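Local coordinates for transcriptional regulator (Pyrococcus horikoshii, PDB 1UDD), which is an all-helical TenA homologue of the TENA/THI-4/PQQC family, described as a transcriptional regulator, at residues V27-S31 against W162-Y166; N48-L53 against Y113-M117; L130-L134 against L178-I182. All blocks are in the same frame, centred on the assembly; numbering follows the deposited sequence.

Interaction 1: residues V27-S31 against W162-Y166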
loop_
_atom_site.group_PDB
_atom_site.type_symbol
_atom_site.label_atom_id
_atom_site.label_comp_id
_atom_site.label_asym_id
_atom_site.label_seq_id
_atom_site.Cartn_x
_atom_site.Cartn_y
_atom_site.Cartn_z
ATOM N N VAL A 27 20.143 -15.388 -27.416
ATOM C CA VAL A 27 21.065 -16.263 -28.126
ATOM C C VAL A 27 22.294 -15.503 -28.602
ATOM O O VAL A 27 23.425 -15.965 -28.439
ATOM C CB VAL A 27 20.392 -16.929 -29.337
ATOM C CG1 VAL A 27 21.402 -17.792 -30.076
ATOM C CG2 VAL A 27 19.222 -17.776 -28.883
ATOM N N GLN A 28 22.083 -14.325 -29.173
ATOM C CA GLN A 28 23.212 -13.548 -29.674
ATOM C C GLN A 28 24.088 -12.956 -28.582
ATOM O O GLN A 28 25.301 -12.799 -28.771
ATOM C CB GLN A 28 22.720 -12.443 -30.604
ATOM C CG GLN A 28 22.311 -12.965 -31.961
ATOM C CD GLN A 28 21.855 -11.867 -32.886
ATOM O OE1 GLN A 28 22.418 -10.772 -32.896
ATOM N NE2 GLN A 28 20.837 -12.157 -33.682
ATOM N N LEU A 29 23.486 -12.641 -27.442
ATOM C CA LEU A 29 24.246 -12.061 -26.345
ATOM C C LEU A 29 25.202 -13.119 -25.814
ATOM O O LEU A 29 26.369 -12.834 -25.552
ATOM C CB LEU A 29 23.312 -11.603 -25.209
ATOM C CG LEU A 29 23.763 -10.457 -24.289
ATOM C CD1 LEU A 29 22.788 -10.362 -23.116
ATOM C CD2 LEU A 29 25.168 -10.678 -23.768
ATOM N N TYR A 30 24.705 -14.341 -25.657
ATOM C CA TYR A 30 25.526 -15.422 -25.130
ATOM C C TYR A 30 26.518 -16.001 -26.130
ATOM O O TYR A 30 27.574 -16.491 -25.740
ATOM C CB TYR A 30 24.644 -16.532 -24.537
ATOM C CG TYR A 30 24.184 -16.240 -23.116
ATOM C CD1 TYR A 30 23.140 -15.343 -22.857
ATOM C CD2 TYR A 30 24.841 -16.813 -22.029
ATOM C CE1 TYR A 30 22.767 -15.025 -21.540
ATOM C CE2 TYR A 30 24.482 -16.502 -20.716
ATOM C CZ TYR A 30 23.450 -15.608 -20.475
ATOM O OH TYR A 30 23.137 -15.288 -19.167
ATOM N N SER A 31 26.199 -15.942 -27.412
ATOM C CA SER A 31 27.127 -16.466 -28.412
ATOM C C SER A 31 28.240 -15.444 -28.631
ATOM O O SER A 31 29.379 -15.808 -28.906
ATOM C CB SER A 31 26.414 -16.725 -29.736
ATOM O OG SER A 31 26.022 -15.500 -30.332
ATOM N N TRP A 162 29.441 -10.197 -17.924
ATOM C CA TRP A 162 28.007 -10.065 -17.698
ATOM C C TRP A 162 27.330 -11.410 -17.440
ATOM O O TRP A 162 26.599 -11.571 -16.466
ATOM C CB TRP A 162 27.349 -9.394 -18.908
ATOM C CG TRP A 162 25.881 -9.207 -18.740
ATOM C CD1 TRP A 162 25.251 -8.172 -18.108
ATOM C CD2 TRP A 162 24.854 -10.108 -19.160
ATOM N NE1 TRP A 162 23.891 -8.374 -18.109
ATOM C CE2 TRP A 162 23.619 -9.557 -18.748
ATOM C CE3 TRP A 162 24.856 -11.334 -19.845
ATOM C CZ2 TRP A 162 22.388 -10.190 -18.999
ATOM C CZ3 TRP A 162 23.632 -11.964 -20.095
ATOM C CH2 TRP A 162 22.415 -11.385 -19.670
ATOM N N GLY A 163 27.592 -12.376 -18.312
ATOM C CA GLY A 163 26.970 -13.678 -18.177
ATOM C C GLY A 163 27.379 -14.533 -16.994
ATOM O O GLY A 163 26.524 -15.143 -16.346
ATOM N N LYS A 164 28.674 -14.584 -16.707
ATOM C CA LYS A 164 29.178 -15.408 -15.613
ATOM C C LYS A 164 28.502 -15.158 -14.272
ATOM O O LYS A 164 28.432 -16.057 -13.431
ATOM C CB LYS A 164 30.698 -15.236 -15.487
ATOM C CG LYS A 164 31.446 -15.666 -16.754
ATOM C CD LYS A 164 32.969 -15.702 -16.589
ATOM C CE LYS A 164 33.569 -14.319 -16.331
ATOM N NZ LYS A 164 33.327 -13.847 -14.941
ATOM N N VAL A 165 27.983 -13.952 -14.071
ATOM C CA VAL A 165 27.329 -13.637 -12.808
ATOM C C VAL A 165 26.194 -14.622 -12.491
ATOM O O VAL A 165 26.026 -15.058 -11.347
ATOM C CB VAL A 165 26.748 -12.209 -12.820
ATOM C CG1 VAL A 165 26.156 -11.885 -11.468
ATOM C CG2 VAL A 165 27.828 -11.207 -13.176
ATOM N N TYR A 166 25.437 -14.998 -13.512
ATOM C CA TYR A 166 24.307 -15.893 -13.307
ATOM C C TYR A 166 24.625 -17.373 -13.087
ATOM O O TYR A 166 23.752 -18.130 -12.654
ATOM C CB TYR A 166 23.305 -15.693 -14.448
ATOM C CG TYR A 166 22.984 -14.226 -14.644
ATOM C CD1 TYR A 166 23.387 -13.553 -15.792
ATOM C CD2 TYR A 166 22.330 -13.499 -13.649
ATOM C CE1 TYR A 166 23.154 -12.192 -15.959
ATOM C CE2 TYR A 166 22.092 -12.129 -13.797
ATOM C CZ TYR A 166 22.510 -11.483 -14.960
ATOM O OH TYR A 166 22.293 -10.137 -15.125
#
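The last turn of helix 24-31 packs against segment 162-166, and two neighbouring side chains, Leu29 and Tyr30, bridge the gap. Before them, Val27 and Gln28 face elsewhere; Gln28 lies on Leu34 and Pro35, in the connection that leads into helix 36-63. Leu29 is the first residue to reach across. Its CA-CB bond points at the other segment, and its CD1 methyl lies over one face of the Trp162 indole, 3.8 Å from the centroid of the six-membered ring and 24° off the normal, a CH-pi contact in which CD1 comes within 3.5 Å of Trp162 CZ3. A leucine suits this place because a branched methyl end can sit flat against a broad aromatic face. Tyr30 starts out sideways, but its long ring swings its far end inward: Tyr30 CE1 is 3.5 Å from Trp162 CZ3, and the two six-membered rings meet obliquely, with centroids 5.7 Å apart and planes at 71°. The phenol oxygen continues between Gly163 and Tyr166, with Tyr30 OH 4.3 Å from Gly163 CA and 3.8 Å from Tyr166 CD1. Gly163 presents bare backbone here; an ideal CB would point at the tyrosine and just touch Tyr30 CE2 at 3.7 Å, leaving little space for anything larger. At Ser31 the side chain turns to its own chain, where OG bonds Thr33 N beyond the helix end. With Phe39 set edge-to-face against Trp162, and Tyr140 and Tyr171 likewise against Tyr166, the arrangement is an aromatic cluster between helices 24-31 and 157-164 of the all-helical TenA-type fold.

Interaction 2: residues N48-L53 against Y113-M117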
loop_
_atom_site.group_PDB
_atom_site.type_symbol
_atom_site.label_atom_id
_atom_site.label_comp_id
_atom_site.label_asym_id
_atom_site.label_seq_id
_atom_site.Cartn_x
_atom_site.Cartn_y
_atom_site.Cartn_z
ATOM N N ASN A 48 15.758 1.200 -14.751
ATOM C CA ASN A 48 14.374 1.160 -14.324
ATOM C C ASN A 48 14.005 -0.206 -13.748
ATOM O O ASN A 48 13.141 -0.307 -12.874
ATOM C CB ASN A 48 13.460 1.478 -15.495
ATOM C CG ASN A 48 12.065 1.800 -15.046
ATOM O OD1 ASN A 48 11.859 2.760 -14.303
ATOM N ND2 ASN A 48 11.090 1.001 -15.482
ATOM N N TYR A 49 14.655 -1.248 -14.256
ATOM C CA TYR A 49 14.422 -2.614 -13.812
ATOM C C TYR A 49 15.020 -2.756 -12.409
ATOM O O TYR A 49 14.399 -3.319 -11.505
ATOM C CB TYR A 49 15.094 -3.583 -14.799
ATOM C CG TYR A 49 14.685 -5.046 -14.688
ATOM C CD1 TYR A 49 14.517 -5.826 -15.839
ATOM C CD2 TYR A 49 14.522 -5.666 -13.447
ATOM C CE1 TYR A 49 14.203 -7.185 -15.760
ATOM C CE2 TYR A 49 14.208 -7.030 -13.358
ATOM C CZ TYR A 49 14.053 -7.777 -14.519
ATOM O OH TYR A 49 13.780 -9.123 -14.440
ATOM N N LEU A 50 16.225 -2.223 -12.248
ATOM C CA LEU A 50 16.958 -2.255 -10.990
ATOM C C LEU A 50 16.143 -1.555 -9.898
ATOM O O LEU A 50 15.981 -2.081 -8.788
ATOM C CB LEU A 50 18.305 -1.561 -11.198
ATOM C CG LEU A 50 19.313 -1.389 -10.069
ATOM C CD1 LEU A 50 20.579 -0.766 -10.644
ATOM C CD2 LEU A 50 18.744 -0.515 -8.966
ATOM N N VAL A 51 15.640 -0.365 -10.220
ATOM C CA VAL A 51 14.834 0.396 -9.283
ATOM C C VAL A 51 13.502 -0.336 -9.017
ATOM O O VAL A 51 13.101 -0.510 -7.869
ATOM C CB VAL A 51 14.551 1.840 -9.830
ATOM C CG1 VAL A 51 13.588 2.583 -8.905
ATOM C CG2 VAL A 51 15.857 2.624 -9.937
ATOM N N GLY A 52 12.839 -0.783 -10.078
ATOM C CA GLY A 52 11.561 -1.470 -9.928
ATOM C C GLY A 52 11.627 -2.741 -9.093
ATOM O O GLY A 52 10.720 -3.029 -8.300
ATOM N N LEU A 53 12.684 -3.521 -9.285
ATOM C CA LEU A 53 12.859 -4.754 -8.524
ATOM C C LEU A 53 12.991 -4.359 -7.054
ATOM O O LEU A 53 12.463 -5.019 -6.162
ATOM C CB LEU A 53 14.118 -5.476 -8.989
ATOM C CG LEU A 53 14.269 -6.974 -8.712
ATOM C CD1 LEU A 53 13.161 -7.732 -9.434
ATOM C CD2 LEU A 53 15.650 -7.456 -9.202
ATOM N N TYR A 113 6.202 -3.904 -16.831
ATOM C CA TYR A 113 6.745 -5.037 -16.086
ATOM C C TYR A 113 7.036 -4.642 -14.642
ATOM O O TYR A 113 6.660 -5.346 -13.703
ATOM C CB TYR A 113 8.017 -5.554 -16.772
ATOM C CG TYR A 113 8.608 -6.839 -16.197
ATOM C CD1 TYR A 113 7.839 -7.726 -15.431
ATOM C CD2 TYR A 113 9.935 -7.183 -16.459
ATOM C CE1 TYR A 113 8.387 -8.921 -14.948
ATOM C CE2 TYR A 113 10.488 -8.369 -15.983
ATOM C CZ TYR A 113 9.712 -9.231 -15.230
ATOM O OH TYR A 113 10.291 -10.386 -14.753
ATOM N N MET A 114 7.711 -3.517 -14.451
ATOM C CA MET A 114 7.994 -3.089 -13.096
ATOM C C MET A 114 6.686 -2.842 -12.317
ATOM O O MET A 114 6.600 -3.151 -11.128
ATOM C CB MET A 114 8.862 -1.834 -13.118
ATOM C CG MET A 114 10.255 -2.103 -13.671
ATOM S SD MET A 114 11.049 -3.588 -12.915
ATOM C CE MET A 114 10.799 -4.763 -14.177
ATOM N N ASP A 115 5.674 -2.295 -12.991
ATOM C CA ASP A 115 4.385 -2.015 -12.350
ATOM C C ASP A 115 3.667 -3.298 -11.961
ATOM O O ASP A 115 3.008 -3.355 -10.937
ATOM C CB ASP A 115 3.502 -1.155 -13.267
ATOM C CG ASP A 115 3.992 0.276 -13.348
ATOM O OD1 ASP A 115 4.892 0.642 -12.555
ATOM O OD2 ASP A 115 3.480 1.036 -14.190
ATOM N N PHE A 116 3.798 -4.323 -12.794
ATOM C CA PHE A 116 3.210 -5.620 -12.507
ATOM C C PHE A 116 3.849 -6.150 -11.215
ATOM O O PHE A 116 3.158 -6.667 -10.327
ATOM C CB PHE A 116 3.466 -6.591 -13.671
ATOM C CG PHE A 116 3.558 -8.045 -13.247
ATOM C CD1 PHE A 116 2.417 -8.755 -12.897
ATOM C CD2 PHE A 116 4.798 -8.686 -13.176
ATOM C CE1 PHE A 116 2.499 -10.091 -12.482
ATOM C CE2 PHE A 116 4.894 -10.017 -12.762
ATOM C CZ PHE A 116 3.738 -10.721 -12.415
ATOM N N MET A 117 5.164 -6.009 -11.098
ATOM C CA MET A 117 5.854 -6.470 -9.880
ATOM C C MET A 117 5.327 -5.731 -8.638
ATOM O O MET A 117 4.957 -6.352 -7.644
ATOM C CB MET A 117 7.370 -6.217 -9.956
ATOM C CG MET A 117 8.078 -6.788 -11.200
ATOM S SD MET A 117 9.874 -6.822 -11.033
ATOM C CE MET A 117 10.166 -5.367 -10.162
HETATM O O HOH W 1 8.124 -2.142 -9.263
#
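Met114 is the principal bump of this contact, a knob from segment 113-117 of helix 108-123 seated in a hole made by Asn48, Tyr49, Gly52 and Leu53. The two short helical segments run nearly parallel, at 7°, with axes 9.3 Å apart, and the backbones come closest where Gly52 CA lies 5.0 Å from Met114 CA. Gly52 forms the floor of the hollow: a CB there would stand only 2.4 Å from Met114 SD, a clash, whereas the bare Gly52 CA lets Met114 SD settle at 3.7 Å. The flexible thioether bends to fit, placing Met114 SD 3.6 Å from Tyr49 CA and laying its CE methyl over the Tyr49 face, 4.0 Å from the ring centroid, a CH-pi contact. Met114 SD itself, 4.7 Å from the Tyr49 ring centroid and oblique (35° off the normal), adds a Met-aromatic contact. Met117 packs alongside, its CE 3.0 Å from Gly52 O and 3.2 Å from Leu53 CA, a tight fit, while its SD touches Leu53 CD1 at 3.8 Å. Beside the knob, Tyr113 turns its edge toward the Tyr49 face in an offset edge-to-face pair, with centroids 5.6 Å apart and planes at 79°. Both phenol hydroxyls bond Glu204 OE2 on helix 190-213, so these buried rings pack by their carbons and meet their polar needs at a third helix. Asn48 ND2 likewise bonds Asn110. Water 1 donates to Gly52 O at 2.9 Å and to Met114 O at 2.6 Å. The chemistry thus implies an interface held mainly by close-fitting sulfur, methyl and aromatic surfaces, with a single water linking two backbone carbonyls.

Interaction 3: residues L130-L134 against L178-I182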
loop_
_atom_site.group_PDB
_atom_site.type_symbol
_atom_site.label_atom_id
_atom_site.label_comp_id
_atom_site.label_asym_id
_atom_site.label_seq_id
_atom_site.Cartn_x
_atom_site.Cartn_y
_atom_site.Cartn_z
ATOM N N LEU A 130 6.555 -12.635 -4.101
ATOM C CA LEU A 130 7.795 -13.289 -4.495
ATOM C C LEU A 130 7.645 -14.047 -5.813
ATOM O O LEU A 130 8.547 -14.027 -6.667
ATOM C CB LEU A 130 8.254 -14.243 -3.383
ATOM C CG LEU A 130 8.686 -13.549 -2.095
ATOM C CD1 LEU A 130 8.953 -14.600 -1.002
ATOM C CD2 LEU A 130 9.941 -12.703 -2.368
ATOM N N THR A 131 6.508 -14.708 -5.993
ATOM C CA THR A 131 6.261 -15.446 -7.226
ATOM C C THR A 131 6.285 -14.486 -8.421
ATOM O O THR A 131 6.645 -14.876 -9.538
ATOM C CB THR A 131 4.897 -16.194 -7.173
ATOM O OG1 THR A 131 4.911 -17.118 -6.082
ATOM C CG2 THR A 131 4.641 -16.987 -8.484
ATOM N N ALA A 132 5.918 -13.227 -8.201
ATOM C CA ALA A 132 5.943 -12.280 -9.315
ATOM C C ALA A 132 7.379 -11.910 -9.670
ATOM O O ALA A 132 7.633 -11.371 -10.741
ATOM C CB ALA A 132 5.159 -11.043 -8.982
ATOM N N LEU A 133 8.312 -12.218 -8.773
ATOM C CA LEU A 133 9.723 -11.907 -9.001
ATOM C C LEU A 133 10.562 -13.122 -9.401
ATOM O O LEU A 133 11.710 -12.980 -9.828
ATOM C CB LEU A 133 10.334 -11.305 -7.739
ATOM C CG LEU A 133 9.614 -10.126 -7.085
ATOM C CD1 LEU A 133 10.452 -9.622 -5.892
ATOM C CD2 LEU A 133 9.393 -9.015 -8.106
ATOM N N LEU A 134 9.995 -14.312 -9.263
ATOM C CA LEU A 134 10.718 -15.540 -9.570
ATOM C C LEU A 134 11.095 -15.665 -11.050
ATOM O O LEU A 134 12.227 -16.034 -11.382
ATOM C CB LEU A 134 9.895 -16.744 -9.101
ATOM C CG LEU A 134 10.630 -18.083 -9.025
ATOM C CD1 LEU A 134 11.873 -17.964 -8.118
ATOM C CD2 LEU A 134 9.677 -19.117 -8.493
ATOM N N LEU A 178 14.867 -18.462 -2.880
ATOM C CA LEU A 178 13.583 -17.856 -3.215
ATOM C C LEU A 178 12.570 -18.965 -3.502
ATOM O O LEU A 178 11.414 -18.880 -3.083
ATOM C CB LEU A 178 13.714 -16.917 -4.418
ATOM C CG LEU A 178 14.491 -15.614 -4.129
ATOM C CD1 LEU A 178 14.558 -14.747 -5.371
ATOM C CD2 LEU A 178 13.818 -14.843 -3.007
ATOM N N ARG A 179 13.011 -20.014 -4.188
ATOM C CA ARG A 179 12.124 -21.129 -4.499
ATOM C C ARG A 179 11.741 -21.915 -3.249
ATOM O O ARG A 179 10.620 -22.423 -3.152
ATOM C CB ARG A 179 12.761 -22.057 -5.542
ATOM C CG ARG A 179 12.790 -21.442 -6.941
ATOM C CD ARG A 179 12.818 -22.467 -8.073
ATOM N NE ARG A 179 14.178 -22.809 -8.494
ATOM C CZ ARG A 179 15.019 -23.498 -7.744
ATOM N NH1 ARG A 179 14.617 -23.913 -6.556
ATOM N NH2 ARG A 179 16.258 -23.740 -8.156
ATOM N N LYS A 180 12.658 -22.000 -2.286
ATOM C CA LYS A 180 12.385 -22.728 -1.058
ATOM C C LYS A 180 11.293 -22.021 -0.275
ATOM O O LYS A 180 10.391 -22.655 0.273
ATOM C CB LYS A 180 13.644 -22.846 -0.200
ATOM C CG LYS A 180 13.370 -23.427 1.184
ATOM C CD LYS A 180 14.669 -23.607 1.968
ATOM C CE LYS A 180 14.435 -24.297 3.308
ATOM N NZ LYS A 180 15.730 -24.659 3.956
ATOM N N ILE A 181 11.372 -20.699 -0.219
ATOM C CA ILE A 181 10.361 -19.954 0.481
ATOM C C ILE A 181 9.002 -20.185 -0.175
ATOM O O ILE A 181 8.031 -20.523 0.498
ATOM C CB ILE A 181 10.699 -18.467 0.504
ATOM C CG1 ILE A 181 11.927 -18.255 1.405
ATOM C CG2 ILE A 181 9.490 -17.680 1.016
ATOM C CD1 ILE A 181 12.527 -16.856 1.344
ATOM N N ILE A 182 8.928 -20.033 -1.485
ATOM C CA ILE A 182 7.658 -20.255 -2.163
ATOM C C ILE A 182 7.194 -21.715 -1.984
ATOM O O ILE A 182 6.020 -21.974 -1.721
ATOM C CB ILE A 182 7.772 -19.913 -3.674
ATOM C CG1 ILE A 182 7.941 -18.401 -3.839
ATOM C CG2 ILE A 182 6.541 -20.425 -4.437
ATOM C CD1 ILE A 182 8.375 -17.987 -5.228
#
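Packing of two helices within an all-helical bundle of the TENA/THI-4/PQQC family brings 130-134 against 178-182. The segment axes cross at -141°, 10.4 Å apart at closest approach, so the helices run broadly antiparallel, with Thr131 nearest Ile182 and Leu134 nearest Leu178. Aliphatic contacts dominate. Leu130 points across to meet Ile181, Leu130 CD1 lying 3.7 Å from Ile181 CG2, and touches Leu178 more loosely, CD2 to CD2, at 4.5 Å. Leu134 leaves its helix sideways, but its end reaches over so that Leu134 CD1 lies 4.3 Å from Leu178 CB. Leucine and isoleucine suit this buried seam because their branched ends fill its uneven gaps without leaving polar groups to satisfy. Two residues with polar ends also take part. Arg179 offers its aliphatic stem, CG lying 3.8 Å from Leu134 CD1, while its charged end makes a cation-pi contact with Trp138. Thr131 OG1 bonds Ile127 O one turn back, which makes threonine acceptable in a buried helix. Ile182 draws these elements together: its CD1 stands 3.7 Å from Thr131 OG1 and 3.7 Å from Leu134 CD2.

In the fold
All three contacts are buried, interaction 2 deepest, its centre about 10 Å from the chain's centre against about 12 Å for interaction 3 and about 14 Å for interaction 1. Interactions 2 and 3 adjoin: Met117 SD lies 3.7 Å from Leu133 CD2, so the successive helices 108-123 and 126-146 carry packing from one to the other. Interaction 1 lies across the chain's centre from both, about 21 Å and about 23 Å away, centre to centre. Chemistry varies with place: aromatic in interaction 1, sulfur-rich and water-bridged in interaction 2, aliphatic in interaction 3. Around interaction 2, neighbouring subunits also touch the segments; at the others, no other protein chain does.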